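Local structure of BMC domain protein (4OLO) at residues 3-8 against 82-87; 33-38 against 73-78; 50-55 against 88-93. The protein forms hexameric building blocks of a bacterial microcompartment shell, probably of the glycyl-radical propanediol type, and probably binds an iron-sulfur cluster involved in electron transport. All coordinates share one frame; numbering follows the deposited sequence.

Interaction 1: residues 3-8 against 82-87; sequences YRIIKS and SVEAAM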
ATOM      1  N   TYR B   3      15.003  -9.192  12.362  1.00 61.62           N
ATOM      2  CA  TYR B   3      15.022  -9.469  13.800  1.00 59.46           C
ATOM      3  C   TYR B   3      15.776  -8.391  14.519  1.00 65.56           C
ATOM      4  O   TYR B   3      16.891  -8.057  14.126  1.00 68.15           O
ATOM      5  CB  TYR B   3      15.755 -10.803  14.078  1.00 60.28           C
ATOM      6  CG  TYR B   3      15.139 -12.025  13.434  1.00 61.51           C
ATOM      7  CD1 TYR B   3      15.404 -12.345  12.100  1.00 62.14           C
ATOM      8  CD2 TYR B   3      14.340 -12.902  14.174  1.00 62.17           C
ATOM      9  CE1 TYR B   3      14.862 -13.482  11.509  1.00 59.63           C
ATOM     10  CE2 TYR B   3      13.817 -14.060  13.600  1.00 63.55           C
ATOM     11  CZ  TYR B   3      14.065 -14.330  12.262  1.00 68.86           C
ATOM     12  OH  TYR B   3      13.568 -15.475  11.715  1.00 74.78           O
ATOM     13  N   ARG B   4      15.213  -7.875  15.607  1.00 62.08           N
ATOM     14  CA  ARG B   4      15.873  -6.865  16.442  1.00 62.18           C
ATOM     15  C   ARG B   4      15.499  -7.102  17.876  1.00 67.36           C
ATOM     16  O   ARG B   4      14.431  -7.636  18.158  1.00 67.30           O
ATOM     17  CB  ARG B   4      15.488  -5.412  16.044  1.00 60.12           C
ATOM     18  CG  ARG B   4      15.808  -5.004  14.601  1.00 66.08           C
ATOM     19  CD  ARG B   4      17.294  -4.817  14.364  1.00 77.30           C
ATOM     20  NE  ARG B   4      17.754  -3.550  14.911  1.00 90.08           N
ATOM     21  CZ  ARG B   4      17.829  -2.437  14.199  1.00100.83           C
ATOM     22  NH1 ARG B   4      17.503  -2.443  12.913  1.00 84.73           N
ATOM     23  NH2 ARG B   4      18.240  -1.310  14.763  1.00 89.39           N
ATOM     24  N   ILE B   5      16.350  -6.675  18.788  1.00 65.40           N
ATOM     25  CA  ILE B   5      16.063  -6.739  20.215  1.00 64.74           C
ATOM     26  C   ILE B   5      16.303  -5.334  20.821  1.00 68.70           C
ATOM     27  O   ILE B   5      17.276  -4.669  20.464  1.00 69.57           O
ATOM     28  CB  ILE B   5      16.888  -7.872  20.925  1.00 67.97           C
ATOM     29  CG1 ILE B   5      16.397  -8.077  22.367  1.00 68.02           C
ATOM     30  CG2 ILE B   5      18.417  -7.597  20.868  1.00 71.37           C
ATOM     31  CD1 ILE B   5      16.883  -9.307  23.061  1.00 78.50           C
ATOM     32  N   ILE B   6      15.410  -4.886  21.707  1.00 64.04           N
ATOM     33  CA  ILE B   6      15.595  -3.629  22.434  1.00 64.80           C
ATOM     34  C   ILE B   6      15.764  -4.019  23.912  1.00 68.27           C
ATOM     35  O   ILE B   6      14.848  -4.574  24.506  1.00 65.61           O
ATOM     36  CB  ILE B   6      14.448  -2.599  22.234  1.00 66.87           C
ATOM     37  CG1 ILE B   6      14.300  -2.165  20.777  1.00 66.47           C
ATOM     38  CG2 ILE B   6      14.609  -1.401  23.177  1.00 66.33           C
ATOM     39  CD1 ILE B   6      12.934  -1.489  20.457  1.00 70.94           C
ATOM     40  N   LYS B   7      16.935  -3.737  24.484  1.00 68.71           N
ATOM     41  CA  LYS B   7      17.258  -4.014  25.885  1.00 70.81           C
ATOM     42  C   LYS B   7      16.953  -2.801  26.741  1.00 78.36           C
ATOM     43  O   LYS B   7      17.299  -1.675  26.371  1.00 79.74           O
ATOM     44  CB  LYS B   7      18.714  -4.472  26.027  1.00 74.97           C
ATOM     45  CG  LYS B   7      18.928  -5.859  25.433  1.00 83.26           C
ATOM     46  CD  LYS B   7      20.376  -6.250  25.318  1.00 98.53           C
ATOM     47  CE  LYS B   7      20.478  -7.609  24.677  1.00112.85           C
ATOM     48  NZ  LYS B   7      21.772  -8.269  24.976  1.00126.51           N
ATOM     49  N   SER B   8      16.262  -3.030  27.865  1.00 76.80           N
ATOM     50  CA  SER B   8      15.809  -2.010  28.831  1.00 79.61           C
ATOM     51  C   SER B   8      14.997  -0.927  28.104  1.00 83.91           C
ATOM     52  O   SER B   8      15.423   0.227  28.048  1.00 87.89           O
ATOM     53  CB  SER B   8      16.979  -1.426  29.625  1.00 85.56           C
ATOM     54  OG  SER B   8      17.701  -2.462  30.270  1.00 97.25           O
ATOM     55  N   SER B  82      15.111 -15.023  28.130  1.00 66.84           N
ATOM     56  CA  SER B  82      13.885 -15.623  27.569  1.00 64.55           C
ATOM     57  C   SER B  82      13.590 -15.075  26.197  1.00 68.17           C
ATOM     58  O   SER B  82      13.225 -15.847  25.299  1.00 68.83           O
ATOM     59  CB  SER B  82      12.697 -15.388  28.491  1.00 65.98           C
ATOM     60  OG  SER B  82      12.896 -16.008  29.759  1.00 67.82           O
ATOM     61  N   VAL B  83      13.750 -13.742  26.021  1.00 62.48           N
ATOM     62  CA  VAL B  83      13.520 -13.075  24.744  1.00 60.43           C
ATOM     63  C   VAL B  83      14.544 -13.592  23.688  1.00 65.38           C
ATOM     64  O   VAL B  83      14.139 -14.014  22.607  1.00 62.50           O
ATOM     65  CB  VAL B  83      13.492 -11.525  24.889  1.00 63.42           C
ATOM     66  CG1 VAL B  83      13.554 -10.838  23.517  1.00 62.00           C
ATOM     67  CG2 VAL B  83      12.254 -11.085  25.654  1.00 62.66           C
ATOM     68  N   GLU B  84      15.848 -13.638  24.051  1.00 63.79           N
ATOM     69  CA  GLU B  84      16.894 -14.136  23.166  1.00 64.12           C
ATOM     70  C   GLU B  84      16.676 -15.604  22.790  1.00 67.50           C
ATOM     71  O   GLU B  84      16.808 -15.953  21.616  1.00 68.41           O
ATOM     72  CB  GLU B  84      18.273 -13.928  23.772  1.00 67.99           C
ATOM     73  CG  GLU B  84      18.701 -12.477  23.756  1.00 77.95           C
ATOM     74  CD  GLU B  84      20.060 -12.137  24.335  1.00101.27           C
ATOM     75  OE1 GLU B  84      20.550 -11.029  24.021  1.00102.37           O
ATOM     76  OE2 GLU B  84      20.639 -12.962  25.080  1.00103.27           O
ATOM     77  N   ALA B  85      16.266 -16.436  23.753  1.00 62.55           N
ATOM     78  CA  ALA B  85      15.990 -17.862  23.520  1.00 61.71           C
ATOM     79  C   ALA B  85      14.810 -18.041  22.557  1.00 66.77           C
ATOM     80  O   ALA B  85      14.893 -18.911  21.678  1.00 67.93           O
ATOM     81  CB  ALA B  85      15.716 -18.575  24.832  1.00 61.94           C
ATOM     82  N   ALA B  86      13.722 -17.215  22.719  1.00 60.25           N
ATOM     83  CA  ALA B  86      12.544 -17.274  21.865  1.00 58.63           C
ATOM     84  C   ALA B  86      12.915 -16.824  20.436  1.00 65.51           C
ATOM     85  O   ALA B  86      12.505 -17.482  19.479  1.00 67.31           O
ATOM     86  CB  ALA B  86      11.412 -16.433  22.441  1.00 58.45           C
ATOM     87  N   MET B  87      13.724 -15.741  20.292  1.00 62.68           N
ATOM     88  CA  MET B  87      14.206 -15.210  19.001  1.00 62.65           C
ATOM     89  C   MET B  87      15.010 -16.294  18.267  1.00 66.96           C
ATOM     90  O   MET B  87      14.777 -16.512  17.072  1.00 66.91           O
ATOM     91  CB  MET B  87      15.108 -13.980  19.193  1.00 66.06           C
ATOM     92  CG  MET B  87      14.458 -12.791  19.866  1.00 70.05           C
ATOM     93  SD  MET B  87      13.197 -12.016  18.874  1.00 75.71           S
ATOM     94  CE  MET B  87      14.269 -10.960  17.747  1.00 73.41           C
TER
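Tyr3 opens the contact on strand 2-7, the outermost strand of the chain's own sheet; the axes of 3-7 and 82-87 run antiparallel, 10.2 Å apart at their closest. CB of Tyr3 is directed toward the helix, with CG beside its own backbone N, and Met87 slides past the side chain in the opposite direction. The methyl CE of Met87 comes to 4.0 Å from Tyr3 CB and sits at the edge of the ring, near its plane, while the ring continues along the helix to Ile90 and Arg91. At Arg4 the helix meets backbone rather than side chain: Met87 CE lies 3.4 Å from Arg4 O. Bends at chi2 (-68°) and chi3 (-81°) fold the thioether chain back so that its methyl end reaches this carbonyl. The guanidinium of Arg4 goes the other way, to a salt bridge with Glu94 of the second subunit. Ile5 turns toward the helix again, CG1 anti to the backbone N (chi1 -170°), and its tip CD1 is shared between two residues, 3.7 Å from Val83 CG1 and equally close to Glu84 CG. Lys7 closes the row. Its extended chain crosses the extended Glu84 at about a right angle, and Lys7 NZ donates to Glu84 OE1 at 3.2 Å, a salt-bridge hydrogen bond that approaches from above the carboxylate plane. At the exposed Lys7 solvent would be expected to weaken this attraction, so the ion pair supplements an otherwise apolar contact in which the methyl ends of Ile5, Val83 and Met87 take part.

Interaction 2: residues 33-38 against 73-78; sequences DAIGLI and LLAIFG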
ATOM      1  N   ASP B  33      12.015  -6.300  30.550  1.00 95.59           N
ATOM      2  CA  ASP B  33      13.462  -6.175  30.652  1.00 94.38           C
ATOM      3  C   ASP B  33      13.999  -6.045  29.204  1.00 88.15           C
ATOM      4  O   ASP B  33      14.937  -5.300  28.957  1.00 88.50           O
ATOM      5  CB  ASP B  33      13.972  -7.469  31.303  1.00 97.66           C
ATOM      6  CG  ASP B  33      15.322  -7.424  31.959  1.00121.03           C
ATOM      7  OD1 ASP B  33      16.336  -7.520  31.231  1.00123.22           O
ATOM      8  OD2 ASP B  33      15.370  -7.421  33.212  1.00132.37           O
ATOM      9  N   ALA B  34      13.388  -6.776  28.254  1.00 77.45           N
ATOM     10  CA  ALA B  34      13.759  -6.765  26.844  1.00 74.44           C
ATOM     11  C   ALA B  34      12.532  -6.888  25.926  1.00 73.45           C
ATOM     12  O   ALA B  34      11.486  -7.376  26.351  1.00 72.58           O
ATOM     13  CB  ALA B  34      14.752  -7.878  26.547  1.00 74.61           C
ATOM     14  N   ILE B  35      12.669  -6.415  24.676  1.00 66.90           N
ATOM     15  CA  ILE B  35      11.649  -6.501  23.635  1.00 64.50           C
ATOM     16  C   ILE B  35      12.330  -7.074  22.428  1.00 67.96           C
ATOM     17  O   ILE B  35      13.273  -6.460  21.930  1.00 69.29           O
ATOM     18  CB  ILE B  35      10.941  -5.146  23.256  1.00 68.12           C
ATOM     19  CG1 ILE B  35      10.297  -4.451  24.465  1.00 70.08           C
ATOM     20  CG2 ILE B  35       9.888  -5.365  22.158  1.00 68.01           C
ATOM     21  CD1 ILE B  35       9.705  -3.094  24.139  1.00 75.14           C
ATOM     22  N   GLY B  36      11.854  -8.234  21.974  1.00 63.45           N
ATOM     23  CA  GLY B  36      12.294  -8.874  20.735  1.00 62.23           C
ATOM     24  C   GLY B  36      11.324  -8.477  19.628  1.00 65.80           C
ATOM     25  O   GLY B  36      10.099  -8.559  19.804  1.00 65.62           O
ATOM     26  N   LEU B  37      11.842  -7.995  18.505  1.00 62.10           N
ATOM     27  CA  LEU B  37      10.996  -7.549  17.384  1.00 61.46           C
ATOM     28  C   LEU B  37      11.267  -8.367  16.139  1.00 63.43           C
ATOM     29  O   LEU B  37      12.420  -8.627  15.828  1.00 62.96           O
ATOM     30  CB  LEU B  37      11.211  -6.047  17.073  1.00 61.78           C
ATOM     31  CG  LEU B  37      10.875  -5.025  18.171  1.00 65.30           C
ATOM     32  CD1 LEU B  37      11.414  -3.672  17.813  1.00 66.11           C
ATOM     33  CD2 LEU B  37       9.365  -4.965  18.473  1.00 63.23           C
ATOM     34  N   ILE B  38      10.207  -8.810  15.461  1.00 60.40           N
ATOM     35  CA  ILE B  38      10.315  -9.605  14.241  1.00 61.38           C
ATOM     36  C   ILE B  38       9.345  -9.033  13.227  1.00 67.14           C
ATOM     37  O   ILE B  38       8.159  -8.860  13.528  1.00 67.64           O
ATOM     38  CB  ILE B  38      10.189 -11.170  14.396  1.00 64.76           C
ATOM     39  CG1 ILE B  38      11.034 -11.753  15.547  1.00 65.75           C
ATOM     40  CG2 ILE B  38      10.576 -11.892  13.112  1.00 67.98           C
ATOM     41  CD1 ILE B  38      10.205 -12.162  16.685  1.00 79.69           C
ATOM     42  N   LEU B  73       4.079  -6.131  12.669  1.00 85.44           N
ATOM     43  CA  LEU B  73       5.237  -6.535  13.430  1.00 79.70           C
ATOM     44  C   LEU B  73       4.820  -7.441  14.580  1.00 76.47           C
ATOM     45  O   LEU B  73       3.689  -7.371  15.060  1.00 76.78           O
ATOM     46  CB  LEU B  73       5.774  -5.188  13.983  1.00 79.78           C
ATOM     47  CG  LEU B  73       7.107  -5.049  14.647  1.00 82.43           C
ATOM     48  CD1 LEU B  73       8.234  -5.283  13.665  1.00 81.83           C
ATOM     49  CD2 LEU B  73       7.246  -3.654  15.175  1.00 85.03           C
ATOM     50  N   LEU B  74       5.750  -8.271  15.024  1.00 67.37           N
ATOM     51  CA  LEU B  74       5.571  -9.170  16.156  1.00 65.87           C
ATOM     52  C   LEU B  74       6.552  -8.717  17.267  1.00 66.17           C
ATOM     53  O   LEU B  74       7.750  -8.548  17.011  1.00 64.33           O
ATOM     54  CB  LEU B  74       5.806 -10.644  15.743  1.00 64.92           C
ATOM     55  CG  LEU B  74       5.571 -11.696  16.819  1.00 70.42           C
ATOM     56  CD1 LEU B  74       4.077 -11.931  17.041  1.00 72.46           C
ATOM     57  CD2 LEU B  74       6.287 -13.004  16.491  1.00 70.28           C
ATOM     58  N   ALA B  75       6.008  -8.423  18.456  1.00 62.35           N
ATOM     59  CA  ALA B  75       6.777  -7.987  19.621  1.00 61.84           C
ATOM     60  C   ALA B  75       6.688  -9.055  20.708  1.00 67.21           C
ATOM     61  O   ALA B  75       5.606  -9.588  20.972  1.00 66.18           O
ATOM     62  CB  ALA B  75       6.267  -6.658  20.130  1.00 63.76           C
ATOM     63  N   ILE B  76       7.849  -9.414  21.275  1.00 65.03           N
ATOM     64  CA  ILE B  76       8.066 -10.444  22.301  1.00 65.45           C
ATOM     65  C   ILE B  76       8.633  -9.708  23.527  1.00 68.05           C
ATOM     66  O   ILE B  76       9.680  -9.066  23.428  1.00 69.35           O
ATOM     67  CB  ILE B  76       9.087 -11.508  21.733  1.00 69.40           C
ATOM     68  CG1 ILE B  76       8.562 -12.339  20.558  1.00 71.32           C
ATOM     69  CG2 ILE B  76       9.721 -12.379  22.766  1.00 71.33           C
ATOM     70  CD1 ILE B  76       7.078 -12.570  20.550  1.00 92.06           C
ATOM     71  N   PHE B  77       7.971  -9.816  24.663  1.00 62.46           N
ATOM     72  CA  PHE B  77       8.374  -9.135  25.896  1.00 62.19           C
ATOM     73  C   PHE B  77       8.765 -10.129  26.997  1.00 65.87           C
ATOM     74  O   PHE B  77       8.092 -11.142  27.191  1.00 64.44           O
ATOM     75  CB  PHE B  77       7.191  -8.293  26.433  1.00 65.14           C
ATOM     76  CG  PHE B  77       6.650  -7.237  25.508  1.00 66.88           C
ATOM     77  CD1 PHE B  77       5.720  -7.564  24.519  1.00 68.65           C
ATOM     78  CD2 PHE B  77       7.030  -5.901  25.651  1.00 70.95           C
ATOM     79  CE1 PHE B  77       5.213  -6.582  23.666  1.00 70.21           C
ATOM     80  CE2 PHE B  77       6.510  -4.909  24.798  1.00 74.22           C
ATOM     81  CZ  PHE B  77       5.606  -5.259  23.810  1.00 71.17           C
ATOM     82  N   GLY B  78       9.790  -9.777  27.762  1.00 61.62           N
ATOM     83  CA  GLY B  78      10.258 -10.557  28.898  1.00 62.14           C
ATOM     84  C   GLY B  78      11.676 -10.208  29.302  1.00 69.03           C
ATOM     85  O   GLY B  78      12.217  -9.169  28.903  1.00 67.76           O
TER
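Two central strands of the antiparallel BMC-domain sheet, 34-39 and 73-78, pair here, with a classic beta bulge where 34-39 starts and 73-78 ends: Asp33 and Ala34 both face Gly78. Ala34 N gives a 2.7 Å hydrogen bond to Gly78 O, nearly along the C=O axis, whereas the return hydrogen bond from Gly78 N to Ala34 O is longer, 3.3 Å. Beyond the bulge the ladder is regular: Gly36 and Ile76 exchange two hydrogen bonds, with Gly36 N to Ile76 O at 2.7 Å, and Ile38 and Leu74 exchange two more. On one face, Ile35 lies alongside Phe77, both pointing the same way, and its CD1 meets Phe77 CE2 at 3.7 Å. Leu37 CD2 reaches Ala75 CB at 3.9 Å on that face and also touches Leu73 CD2. On the other face Ile38 CD1 packs against Leu74 CD2 at 4.0 Å, while Gly36 brings no side chain beside Ile76. Strands 2-7 and 58-63 flank the pair. Leu17 of helix 11-17 packs on Ile35, Leu37 and Phe77; the opposite face carries helices 42-53 and 80-95, with Ala52 and Val83 both touching Ile76.

Interaction 3: residues 50-55 against 88-93; sequences DVAEKA and DEIRKK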
ATOM      1  N   ASP B  50       3.489 -18.391  16.887  1.00 58.97           N
ATOM      2  CA  ASP B  50       3.244 -19.691  17.515  1.00 59.72           C
ATOM      3  C   ASP B  50       4.438 -20.203  18.312  1.00 64.14           C
ATOM      4  O   ASP B  50       4.252 -20.724  19.404  1.00 65.45           O
ATOM      5  CB  ASP B  50       2.755 -20.732  16.504  1.00 63.06           C
ATOM      6  CG  ASP B  50       2.165 -21.953  17.184  1.00 70.63           C
ATOM      7  OD1 ASP B  50       1.097 -21.818  17.821  1.00 70.82           O
ATOM      8  OD2 ASP B  50       2.775 -23.045  17.083  1.00 71.15           O
ATOM      9  N   VAL B  51       5.663 -20.034  17.776  1.00 61.41           N
ATOM     10  CA  VAL B  51       6.906 -20.433  18.448  1.00 60.30           C
ATOM     11  C   VAL B  51       7.071 -19.606  19.727  1.00 64.05           C
ATOM     12  O   VAL B  51       7.293 -20.171  20.800  1.00 67.25           O
ATOM     13  CB  VAL B  51       8.143 -20.333  17.514  1.00 61.60           C
ATOM     14  CG1 VAL B  51       9.427 -20.721  18.276  1.00 60.41           C
ATOM     15  CG2 VAL B  51       7.958 -21.196  16.266  1.00 61.15           C
ATOM     16  N   ALA B  52       6.861 -18.293  19.616  1.00 58.60           N
ATOM     17  CA  ALA B  52       6.937 -17.349  20.733  1.00 58.59           C
ATOM     18  C   ALA B  52       5.887 -17.657  21.831  1.00 66.50           C
ATOM     19  O   ALA B  52       6.206 -17.564  23.027  1.00 68.50           O
ATOM     20  CB  ALA B  52       6.773 -15.930  20.222  1.00 58.06           C
ATOM     21  N   GLU B  53       4.651 -18.045  21.441  1.00 61.98           N
ATOM     22  CA  GLU B  53       3.604 -18.399  22.416  1.00 63.43           C
ATOM     23  C   GLU B  53       3.960 -19.675  23.197  1.00 69.45           C
ATOM     24  O   GLU B  53       3.525 -19.856  24.336  1.00 71.68           O
ATOM     25  CB  GLU B  53       2.229 -18.566  21.744  1.00 65.80           C
ATOM     26  CG  GLU B  53       1.604 -17.264  21.269  1.00 74.54           C
ATOM     27  CD  GLU B  53       0.850 -16.440  22.292  1.00 98.31           C
ATOM     28  OE1 GLU B  53       0.850 -16.813  23.488  1.00 84.73           O
ATOM     29  OE2 GLU B  53       0.236 -15.427  21.889  1.00100.87           O
ATOM     30  N   LYS B  54       4.737 -20.562  22.581  1.00 65.89           N
ATOM     31  CA  LYS B  54       5.184 -21.827  23.181  1.00 65.70           C
ATOM     32  C   LYS B  54       6.499 -21.634  23.958  1.00 69.24           C
ATOM     33  O   LYS B  54       6.950 -22.547  24.632  1.00 72.13           O
ATOM     34  CB  LYS B  54       5.324 -22.907  22.095  1.00 67.11           C
ATOM     35  CG  LYS B  54       3.979 -23.396  21.585  1.00 68.47           C
ATOM     36  CD  LYS B  54       4.098 -24.217  20.315  1.00 72.61           C
ATOM     37  CE  LYS B  54       2.750 -24.798  19.961  1.00 65.96           C
ATOM     38  NZ  LYS B  54       2.784 -25.517  18.667  1.00 80.42           N
ATOM     39  N   ALA B  55       7.117 -20.443  23.863  1.00 63.82           N
ATOM     40  CA  ALA B  55       8.353 -20.132  24.587  1.00 62.18           C
ATOM     41  C   ALA B  55       8.069 -19.648  26.040  1.00 67.45           C
ATOM     42  O   ALA B  55       7.183 -18.808  26.277  1.00 66.73           O
ATOM     43  CB  ALA B  55       9.167 -19.093  23.829  1.00 60.04           C
ATOM     44  N   ASP B  88      15.946 -16.970  18.977  1.00 64.52           N
ATOM     45  CA  ASP B  88      16.771 -18.057  18.427  1.00 67.05           C
ATOM     46  C   ASP B  88      15.894 -19.197  17.901  1.00 70.13           C
ATOM     47  O   ASP B  88      16.160 -19.711  16.823  1.00 71.84           O
ATOM     48  CB  ASP B  88      17.737 -18.635  19.488  1.00 72.15           C
ATOM     49  CG  ASP B  88      18.891 -17.746  19.948  1.00 92.96           C
ATOM     50  OD1 ASP B  88      19.005 -16.591  19.447  1.00 92.34           O
ATOM     51  OD2 ASP B  88      19.641 -18.174  20.866  1.00104.56           O
ATOM     52  N   GLU B  89      14.869 -19.586  18.662  1.00 64.93           N
ATOM     53  CA  GLU B  89      13.935 -20.645  18.286  1.00 65.26           C
ATOM     54  C   GLU B  89      13.167 -20.311  17.024  1.00 67.85           C
ATOM     55  O   GLU B  89      13.032 -21.171  16.149  1.00 69.14           O
ATOM     56  CB  GLU B  89      12.956 -20.944  19.420  1.00 66.82           C
ATOM     57  CG  GLU B  89      13.087 -22.346  19.990  1.00 92.67           C
ATOM     58  CD  GLU B  89      13.184 -23.497  18.993  1.00125.86           C
ATOM     59  OE1 GLU B  89      12.163 -23.809  18.336  1.00123.98           O
ATOM     60  OE2 GLU B  89      14.287 -24.082  18.872  1.00115.87           O
ATOM     61  N   ILE B  90      12.670 -19.052  16.927  1.00 62.09           N
ATOM     62  CA  ILE B  90      11.922 -18.539  15.775  1.00 60.38           C
ATOM     63  C   ILE B  90      12.796 -18.604  14.522  1.00 68.42           C
ATOM     64  O   ILE B  90      12.348 -19.115  13.494  1.00 71.32           O
ATOM     65  CB  ILE B  90      11.362 -17.120  16.034  1.00 60.65           C
ATOM     66  CG1 ILE B  90      10.248 -17.146  17.103  1.00 59.57           C
ATOM     67  CG2 ILE B  90      10.857 -16.505  14.737  1.00 61.16           C
ATOM     68  CD1 ILE B  90      10.013 -15.833  17.811  1.00 60.35           C
ATOM     69  N   ARG B  91      14.043 -18.113  14.627  1.00 64.91           N
ATOM     70  CA  ARG B  91      15.012 -18.072  13.549  1.00 66.73           C
ATOM     71  C   ARG B  91      15.366 -19.494  13.088  1.00 74.04           C
ATOM     72  O   ARG B  91      15.392 -19.736  11.891  1.00 75.65           O
ATOM     73  CB  ARG B  91      16.236 -17.240  13.992  1.00 65.01           C
ATOM     74  CG  ARG B  91      17.459 -17.340  13.104  1.00 65.05           C
ATOM     75  CD  ARG B  91      17.428 -16.443  11.878  1.00 81.93           C
ATOM     76  NE  ARG B  91      18.599 -16.706  11.029  1.00113.60           N
ATOM     77  CZ  ARG B  91      19.304 -15.776  10.385  1.00140.13           C
ATOM     78  NH1 ARG B  91      18.954 -14.493  10.457  1.00127.57           N
ATOM     79  NH2 ARG B  91      20.364 -16.120   9.663  1.00133.73           N
ATOM     80  N   LYS B  92      15.589 -20.424  14.030  1.00 72.06           N
ATOM     81  CA  LYS B  92      15.909 -21.828  13.765  1.00 74.66           C
ATOM     82  C   LYS B  92      14.760 -22.513  13.011  1.00 80.22           C
ATOM     83  O   LYS B  92      15.013 -23.202  12.024  1.00 81.66           O
ATOM     84  CB  LYS B  92      16.241 -22.562  15.075  1.00 78.58           C
ATOM     85  CG  LYS B  92      16.654 -24.022  14.935  1.00 98.74           C
ATOM     86  CD  LYS B  92      16.745 -24.697  16.308  1.00113.79           C
ATOM     87  CE  LYS B  92      17.086 -26.159  16.217  1.00133.71           C
ATOM     88  NZ  LYS B  92      17.447 -26.710  17.549  1.00145.48           N
ATOM     89  N   LYS B  93      13.509 -22.296  13.447  1.00 76.35           N
ATOM     90  CA  LYS B  93      12.339 -22.879  12.799  1.00 77.12           C
ATOM     91  C   LYS B  93      12.104 -22.276  11.422  1.00 84.04           C
ATOM     92  O   LYS B  93      11.650 -22.974  10.517  1.00 86.11           O
ATOM     93  CB  LYS B  93      11.099 -22.754  13.687  1.00 78.64           C
ATOM     94  CG  LYS B  93      11.189 -23.577  14.979  1.00 93.95           C
ATOM     95  CD  LYS B  93      10.330 -24.811  14.954  1.00115.26           C
ATOM     96  CE  LYS B  93      10.369 -25.560  16.273  1.00140.24           C
ATOM     97  NZ  LYS B  93       9.511 -26.775  16.277  1.00152.16           N
TER
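The two helices that pack on one face of the BMC-domain sheet, 42-53 and 80-95, meet each other here through a small apolar contact. Val51 is its centre: its CB is directed at the opposing helix, and its CA lies 6.0 Å from that of Ile90, a close approach of the two backbones. With Val51 CG1 anti to the backbone N (chi1 178°), this methyl sits over the base of Glu89, 3.7 Å from Glu89 CB. The Val51 and Glu89 side chains cross at about a right angle, and the bend at Glu89 chi2 (-46°) keeps its carboxylate near the same methyl instead of extending it straight away. Ile90 crosses Val51 obliquely, Ile90 CG1 resting 3.8 Å from Val51 CB. The chain then runs on, so that its end, Ile90 CD1, reaches Ala52 CB at 4.0 Å; one isoleucine thus touches two successive residues of the facing helix. At the outer side, Lys93 CG approaches Val51 CG2 at 4.2 Å, the aliphatic part of the lysine flanking the valine. No hydrogen bond joins the two segments. Asp50 and Lys54 take no part in the contact and pair with each other: Lys54 NZ gives a 2.9 Å salt-bridge hydrogen bond to the syn lone pair of Asp50 OD2. Asp50 OD1 is also hydrogen-bonded to Thr13 OG1 of the third subunit, and Lys54 NZ to Ser8 O of the third subunit. Ala52 also touches Val60 of strand 58-63. Two helices packed on one face of an antiparallel sheet and touching each other are typical of the alpha/beta BMC fold.

In the fold
Helix 80-95 is the common element: it packs on strand 2-7 in interaction 1 and on helix 42-53 in interaction 3, and it follows directly from strand 73-78 of interaction 2. Interactions 1 and 2 have centres about 6 Å apart and are stitched by sheet bonding, with Arg4 O 2.6 Å from Leu37 N and Ile6 N 2.7 Å from Ile35 O, both probable hydrogen bonds. Interaction 3 lies further off, its centre about 12 Å from that of interaction 2, yet Ile76 CD1 touches Ala52 CB at 3.4 Å, joining sheet to helices. Interactions 1 and 2 border the second subunit; 50-55 borders the third.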